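Afamin (Homo sapiens, PDB 6FAK) carries hydrophobic molecules in body fluids, binding vitamin E and keeping lipidated Wnt proteins soluble and active. Local coordinates at residues F329-Y337 with L349-L360. Sequence-based numbering, arbitrary orientation.
Sequences FFAKFTFEY and LLRIVQIYKDLL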
ATOM      1  N   PHE A 329      22.641   0.429 -19.167  1.00 24.73           N
ATOM      2  CA  PHE A 329      21.993   0.550 -20.464  1.00 24.87           C
ATOM      3  C   PHE A 329      20.435   0.492 -20.294  1.00 24.38           C
ATOM      4  O   PHE A 329      19.704   1.291 -20.857  1.00 24.02           O
ATOM      5  CB  PHE A 329      22.454  -0.617 -21.359  1.00 25.36           C
ATOM      6  CG  PHE A 329      21.693  -0.730 -22.642  1.00 25.76           C
ATOM      7  CD1 PHE A 329      22.009   0.083 -23.704  1.00 26.47           C
ATOM      8  CD2 PHE A 329      20.677  -1.630 -22.776  1.00 26.04           C
ATOM      9  CE1 PHE A 329      21.273   0.038 -24.878  1.00 26.64           C
ATOM     10  CE2 PHE A 329      19.929  -1.690 -23.953  1.00 26.38           C
ATOM     11  CZ  PHE A 329      20.242  -0.848 -24.989  1.00 26.46           C
ATOM     12  N   PHE A 330      19.951  -0.525 -19.571  1.00 24.21           N
ATOM     13  CA  PHE A 330      18.492  -0.610 -19.270  1.00 24.14           C
ATOM     14  C   PHE A 330      17.940   0.508 -18.355  1.00 24.23           C
ATOM     15  O   PHE A 330      16.774   0.921 -18.502  1.00 24.02           O
ATOM     16  CB  PHE A 330      18.086  -2.032 -18.804  1.00 24.13           C
ATOM     17  CG  PHE A 330      18.226  -3.080 -19.888  1.00 24.21           C
ATOM     18  CD1 PHE A 330      17.465  -3.010 -21.034  1.00 24.36           C
ATOM     19  CD2 PHE A 330      19.136  -4.133 -19.762  1.00 24.44           C
ATOM     20  CE1 PHE A 330      17.633  -3.950 -22.058  1.00 24.42           C
ATOM     21  CE2 PHE A 330      19.303  -5.066 -20.751  1.00 24.41           C
ATOM     22  CZ  PHE A 330      18.564  -4.967 -21.920  1.00 24.46           C
ATOM     23  N   ALA A 331      18.739   0.967 -17.411  1.00 24.40           N
ATOM     24  CA  ALA A 331      18.375   2.180 -16.648  1.00 24.84           C
ATOM     25  C   ALA A 331      18.172   3.404 -17.544  1.00 25.36           C
ATOM     26  O   ALA A 331      17.200   4.148 -17.379  1.00 24.93           O
ATOM     27  CB  ALA A 331      19.418   2.486 -15.561  1.00 24.95           C
ATOM     28  N   LYS A 332      19.098   3.609 -18.497  1.00 26.24           N
ATOM     29  CA  LYS A 332      18.965   4.689 -19.448  1.00 27.29           C
ATOM     30  C   LYS A 332      17.729   4.526 -20.359  1.00 26.22           C
ATOM     31  O   LYS A 332      17.028   5.503 -20.654  1.00 26.06           O
ATOM     32  CB  LYS A 332      20.212   4.844 -20.312  1.00 30.08           C
ATOM     33  CG  LYS A 332      20.255   6.220 -20.960  1.00 34.45           C
ATOM     34  CD  LYS A 332      21.587   6.540 -21.584  1.00 43.11           C
ATOM     35  CE  LYS A 332      21.744   8.065 -21.817  1.00 50.63           C
ATOM     36  NZ  LYS A 332      20.497   8.810 -22.167  1.00 50.29           N
ATOM     37  N   PHE A 333      17.478   3.315 -20.827  1.00 25.28           N
ATOM     38  CA  PHE A 333      16.242   3.037 -21.574  1.00 24.97           C
ATOM     39  C   PHE A 333      14.994   3.381 -20.734  1.00 24.93           C
ATOM     40  O   PHE A 333      14.099   4.075 -21.200  1.00 24.90           O
ATOM     41  CB  PHE A 333      16.161   1.576 -22.037  1.00 24.75           C
ATOM     42  CG  PHE A 333      14.838   1.254 -22.669  1.00 24.75           C
ATOM     43  CD1 PHE A 333      14.552   1.683 -23.957  1.00 24.77           C
ATOM     44  CD2 PHE A 333      13.839   0.586 -21.926  1.00 24.46           C
ATOM     45  CE1 PHE A 333      13.308   1.417 -24.519  1.00 24.87           C
ATOM     46  CE2 PHE A 333      12.613   0.303 -22.485  1.00 24.54           C
ATOM     47  CZ  PHE A 333      12.330   0.716 -23.775  1.00 24.79           C
ATOM     48  N   THR A 334      15.003   2.969 -19.477  1.00 24.69           N
ATOM     49  CA  THR A 334      13.872   3.172 -18.608  1.00 24.82           C
ATOM     50  C   THR A 334      13.643   4.714 -18.414  1.00 25.20           C
ATOM     51  O   THR A 334      12.535   5.211 -18.556  1.00 24.84           O
ATOM     52  CB  THR A 334      14.057   2.444 -17.262  1.00 24.47           C
ATOM     53  OG1 THR A 334      14.330   1.033 -17.448  1.00 24.28           O
ATOM     54  CG2 THR A 334      12.819   2.672 -16.398  1.00 24.57           C
ATOM     55  N   PHE A 335      14.743   5.431 -18.155  1.00 25.88           N
ATOM     56  CA  PHE A 335      14.762   6.904 -18.067  1.00 26.73           C
ATOM     57  C   PHE A 335      14.151   7.560 -19.312  1.00 27.49           C
ATOM     58  O   PHE A 335      13.193   8.352 -19.222  1.00 27.15           O
ATOM     59  CB  PHE A 335      16.187   7.375 -17.815  1.00 27.20           C
ATOM     60  CG  PHE A 335      16.418   8.821 -18.067  1.00 27.90           C
ATOM     61  CD1 PHE A 335      15.863   9.785 -17.227  1.00 28.42           C
ATOM     62  CD2 PHE A 335      17.221   9.234 -19.132  1.00 28.17           C
ATOM     63  CE1 PHE A 335      16.127  11.146 -17.460  1.00 29.39           C
ATOM     64  CE2 PHE A 335      17.474  10.577 -19.363  1.00 29.03           C
ATOM     65  CZ  PHE A 335      16.925  11.541 -18.534  1.00 29.29           C
ATOM     66  N   GLU A 336      14.717   7.236 -20.461  1.00 28.70           N
ATOM     67  CA  GLU A 336      14.298   7.880 -21.718  1.00 30.65           C
ATOM     68  C   GLU A 336      12.841   7.523 -22.079  1.00 30.64           C
ATOM     69  O   GLU A 336      12.058   8.431 -22.474  1.00 31.47           O
ATOM     70  CB  GLU A 336      15.231   7.502 -22.867  1.00 32.55           C
ATOM     71  CG  GLU A 336      16.650   8.070 -22.765  1.00 35.13           C
ATOM     72  CD  GLU A 336      16.721   9.612 -22.790  1.00 39.20           C
ATOM     73  OE1 GLU A 336      15.746  10.273 -23.136  1.00 37.50           O
ATOM     74  OE2 GLU A 336      17.776  10.191 -22.448  1.00 42.57           O
ATOM     75  N   TYR A 337      12.474   6.240 -21.931  1.00 29.25           N
ATOM     76  CA  TYR A 337      11.122   5.788 -22.281  1.00 29.24           C
ATOM     77  C   TYR A 337      10.079   6.337 -21.287  1.00 29.30           C
ATOM     78  O   TYR A 337       9.005   6.839 -21.704  1.00 30.87           O
ATOM     79  CB  TYR A 337      11.040   4.242 -22.382  1.00 29.10           C
ATOM     80  CG  TYR A 337       9.842   3.775 -23.175  1.00 29.00           C
ATOM     81  CD1 TYR A 337       8.602   3.647 -22.584  1.00 28.87           C
ATOM     82  CD2 TYR A 337       9.936   3.558 -24.573  1.00 29.74           C
ATOM     83  CE1 TYR A 337       7.481   3.297 -23.317  1.00 29.05           C
ATOM     84  CE2 TYR A 337       8.798   3.177 -25.328  1.00 30.02           C
ATOM     85  CZ  TYR A 337       7.582   3.020 -24.670  1.00 29.64           C
ATOM     86  OH  TYR A 337       6.430   2.675 -25.358  1.00 30.32           O
ATOM     87  N   LEU A 349       5.333   0.470 -17.798  1.00 24.57           N
ATOM     88  CA  LEU A 349       6.723   0.817 -18.141  1.00 24.48           C
ATOM     89  C   LEU A 349       7.684  -0.333 -17.829  1.00 24.39           C
ATOM     90  O   LEU A 349       8.550  -0.601 -18.595  1.00 24.04           O
ATOM     91  CB  LEU A 349       7.166   2.046 -17.409  1.00 24.24           C
ATOM     92  CG  LEU A 349       6.435   3.319 -17.829  1.00 24.34           C
ATOM     93  CD1 LEU A 349       6.654   4.408 -16.821  1.00 24.25           C
ATOM     94  CD2 LEU A 349       6.850   3.756 -19.219  1.00 24.69           C
ATOM     95  N   LEU A 350       7.498  -0.997 -16.686  1.00 24.58           N
ATOM     96  CA  LEU A 350       8.362  -2.116 -16.339  1.00 25.06           C
ATOM     97  C   LEU A 350       8.144  -3.327 -17.224  1.00 24.59           C
ATOM     98  O   LEU A 350       9.096  -4.032 -17.484  1.00 24.57           O
ATOM     99  CB  LEU A 350       8.190  -2.516 -14.865  1.00 26.52           C
ATOM    100  CG  LEU A 350       8.438  -1.314 -13.935  1.00 28.22           C
ATOM    101  CD1 LEU A 350       8.093  -1.737 -12.509  1.00 31.01           C
ATOM    102  CD2 LEU A 350       9.839  -0.790 -14.041  1.00 28.99           C
ATOM    103  N   ARG A 351       6.897  -3.588 -17.680  1.00 24.26           N
ATOM    104  CA  ARG A 351       6.670  -4.608 -18.670  1.00 24.16           C
ATOM    105  C   ARG A 351       7.450  -4.312 -19.994  1.00 24.07           C
ATOM    106  O   ARG A 351       8.073  -5.212 -20.566  1.00 23.84           O
ATOM    107  CB  ARG A 351       5.158  -4.826 -18.945  1.00 24.51           C
ATOM    108  CG  ARG A 351       4.439  -5.483 -17.763  1.00 24.59           C
ATOM    109  CD  ARG A 351       3.029  -5.837 -18.161  1.00 25.19           C
ATOM    110  NE  ARG A 351       2.156  -4.676 -18.183  1.00 25.67           N
ATOM    111  CZ  ARG A 351       1.426  -4.198 -17.182  1.00 25.92           C
ATOM    112  NH1 ARG A 351       1.528  -4.696 -15.964  1.00 25.94           N
ATOM    113  NH2 ARG A 351       0.621  -3.174 -17.391  1.00 26.17           N
ATOM    114  N   ILE A 352       7.404  -3.058 -20.416  1.00 24.00           N
ATOM    115  CA  ILE A 352       8.120  -2.598 -21.592  1.00 24.17           C
ATOM    116  C   ILE A 352       9.638  -2.795 -21.447  1.00 24.08           C
ATOM    117  O   ILE A 352      10.305  -3.271 -22.385  1.00 24.07           O
ATOM    118  CB  ILE A 352       7.691  -1.140 -21.982  1.00 24.43           C
ATOM    119  CG1 ILE A 352       6.263  -1.234 -22.537  1.00 24.84           C
ATOM    120  CG2 ILE A 352       8.652  -0.511 -23.006  1.00 24.53           C
ATOM    121  CD1 ILE A 352       5.558   0.084 -22.633  1.00 25.33           C
ATOM    122  N   VAL A 353      10.171  -2.496 -20.270  1.00 24.04           N
ATOM    123  CA  VAL A 353      11.596  -2.696 -20.035  1.00 24.24           C
ATOM    124  C   VAL A 353      11.943  -4.185 -20.180  1.00 24.62           C
ATOM    125  O   VAL A 353      12.947  -4.528 -20.846  1.00 24.38           O
ATOM    126  CB  VAL A 353      12.066  -2.146 -18.679  1.00 24.23           C
ATOM    127  CG1 VAL A 353      13.533  -2.487 -18.456  1.00 24.49           C
ATOM    128  CG2 VAL A 353      11.873  -0.623 -18.569  1.00 24.21           C
ATOM    129  N   GLN A 354      11.122  -5.064 -19.605  0.59 24.82           N
ATOM    130  CA  GLN A 354      11.375  -6.496 -19.703  0.59 25.40           C
ATOM    131  C   GLN A 354      11.293  -7.027 -21.121  0.59 25.54           C
ATOM    132  O   GLN A 354      12.103  -7.885 -21.541  0.59 25.70           O
ATOM    133  CB  GLN A 354      10.378  -7.265 -18.827  0.59 26.13           C
ATOM    134  CG  GLN A 354      10.621  -8.761 -18.775  0.59 27.00           C
ATOM    135  CD  GLN A 354      11.966  -9.068 -18.129  0.59 27.79           C
ATOM    136  OE1 GLN A 354      12.239  -8.594 -17.014  0.59 28.35           O
ATOM    137  NE2 GLN A 354      12.829  -9.800 -18.840  0.59 27.99           N
ATOM    138  N   ILE A 355      10.265  -6.594 -21.832  1.00 25.71           N
ATOM    139  CA  ILE A 355      10.114  -6.949 -23.248  1.00 26.36           C
ATOM    140  C   ILE A 355      11.323  -6.503 -24.067  1.00 25.78           C
ATOM    141  O   ILE A 355      11.781  -7.249 -24.914  1.00 25.47           O
ATOM    142  CB  ILE A 355       8.824  -6.409 -23.808  1.00 27.85           C
ATOM    143  CG1 ILE A 355       7.693  -7.272 -23.240  1.00 29.55           C
ATOM    144  CG2 ILE A 355       8.778  -6.453 -25.335  1.00 28.60           C
ATOM    145  CD1 ILE A 355       6.359  -6.613 -23.389  1.00 31.37           C
ATOM    146  N   TYR A 356      11.796  -5.287 -23.815  1.00 25.46           N
ATOM    147  CA  TYR A 356      12.995  -4.774 -24.508  1.00 25.41           C
ATOM    148  C   TYR A 356      14.203  -5.665 -24.183  1.00 25.86           C
ATOM    149  O   TYR A 356      14.974  -6.039 -25.080  1.00 26.04           O
ATOM    150  CB  TYR A 356      13.230  -3.293 -24.156  1.00 25.16           C
ATOM    151  CG  TYR A 356      14.343  -2.629 -24.930  1.00 25.26           C
ATOM    152  CD1 TYR A 356      14.354  -2.662 -26.319  1.00 25.46           C
ATOM    153  CD2 TYR A 356      15.386  -2.005 -24.279  1.00 25.28           C
ATOM    154  CE1 TYR A 356      15.349  -2.057 -27.062  1.00 25.69           C
ATOM    155  CE2 TYR A 356      16.399  -1.372 -25.020  1.00 25.47           C
ATOM    156  CZ  TYR A 356      16.380  -1.440 -26.418  1.00 25.75           C
ATOM    157  OH  TYR A 356      17.420  -0.879 -27.179  1.00 26.22           O
ATOM    158  N   LYS A 357      14.398  -5.976 -22.910  1.00 26.14           N
ATOM    159  CA  LYS A 357      15.464  -6.872 -22.495  1.00 27.61           C
ATOM    160  C   LYS A 357      15.410  -8.282 -23.140  1.00 27.22           C
ATOM    161  O   LYS A 357      16.424  -8.758 -23.674  1.00 26.72           O
ATOM    162  CB  LYS A 357      15.460  -6.989 -20.977  1.00 29.63           C
ATOM    163  CG  LYS A 357      16.467  -7.943 -20.390  1.00 35.07           C
ATOM    164  CD  LYS A 357      16.371  -7.855 -18.850  1.00 43.19           C
ATOM    165  CE  LYS A 357      17.416  -8.745 -18.187  1.00 48.69           C
ATOM    166  NZ  LYS A 357      17.246  -8.723 -16.705  1.00 47.64           N
ATOM    167  N   ASP A 358      14.233  -8.896 -23.148  1.00 27.44           N
ATOM    168  CA  ASP A 358      14.008 -10.186 -23.849  1.00 28.93           C
ATOM    169  C   ASP A 358      14.219 -10.081 -25.366  1.00 28.48           C
ATOM    170  O   ASP A 358      14.832 -10.969 -25.974  1.00 28.54           O
ATOM    171  CB  ASP A 358      12.604 -10.758 -23.555  1.00 31.20           C
ATOM    172  CG  ASP A 358      12.380 -10.993 -22.069  1.00 36.05           C
ATOM    173  OD1 ASP A 358      13.395 -11.044 -21.302  1.00 41.29           O
ATOM    174  OD2 ASP A 358      11.190 -11.066 -21.650  1.00 40.73           O
ATOM    175  N   LEU A 359      13.716  -9.015 -25.975  1.00 28.24           N
ATOM    176  CA  LEU A 359      13.910  -8.778 -27.401  1.00 28.99           C
ATOM    177  C   LEU A 359      15.410  -8.787 -27.780  1.00 27.96           C
ATOM    178  O   LEU A 359      15.827  -9.424 -28.788  1.00 27.62           O
ATOM    179  CB  LEU A 359      13.308  -7.407 -27.791  1.00 31.77           C
ATOM    180  CG  LEU A 359      13.712  -6.916 -29.203  1.00 33.39           C
ATOM    181  CD1 LEU A 359      12.741  -7.556 -30.174  1.00 37.25           C
ATOM    182  CD2 LEU A 359      13.661  -5.420 -29.304  1.00 34.08           C
ATOM    183  N   LEU A 360      16.192  -8.016 -27.028  1.00 27.45           N
ATOM    184  CA  LEU A 360      17.636  -7.918 -27.265  1.00 27.52           C
ATOM    185  C   LEU A 360      18.377  -9.227 -27.016  1.00 29.41           C
ATOM    186  O   LEU A 360      19.398  -9.483 -27.699  1.00 28.43           O
ATOM    187  CB  LEU A 360      18.272  -6.779 -26.498  1.00 26.91           C
ATOM    188  CG  LEU A 360      17.789  -5.345 -26.831  1.00 26.44           C
ATOM    189  CD1 LEU A 360      18.628  -4.364 -26.074  1.00 26.48           C
ATOM    190  CD2 LEU A 360      17.834  -5.052 -28.337  1.00 26.39           C
TER
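Phe333 and Tyr356 stack face to face, their centroids 4.3 Å apart and planes at 24°, with Tyr356 CD2 over the middle of the phenylalanine ring. Tyr337 CB lies over the opposite face of Phe333, Ile352 CG2 meets its edge, and Leu360 CD1 takes the other face of Tyr356. The bond from Phe333 CA to CB heads for helix 346-363, and CG anti to the backbone N (chi1 174°) lays the ring against Tyr356. Replacing Phe333 with an alanine would probably open a gap and leave the tyrosine ring without its stacking partner. Phe330 CE1, at the ring edge, lies 3.7 Å from Tyr356 CD2; Phe329 CD2 lies over one face and Lys357 CB over the opposite one, 4.2 Å from the centroid (CH-pi). Ile352 CG2 sits squarely over the Tyr337 ring, and Leu349 CD2 touches its edge. Thr334 OG1 packs on Val353 CG2 and donates a hydrogen bond to Phe330 O (2.7 Å). The Tyr356 hydroxyl is hydrogen-bonded to Phe312 O. Within the second albumin domain, segments 329-337 and 349-360 run at 136°, joining helices 326-339 and 346-363; helix 216-225 packs on the first and reaches Leu349, helix 376-417 lies against the second, and helix 318-324 touches Phe329 and Tyr356.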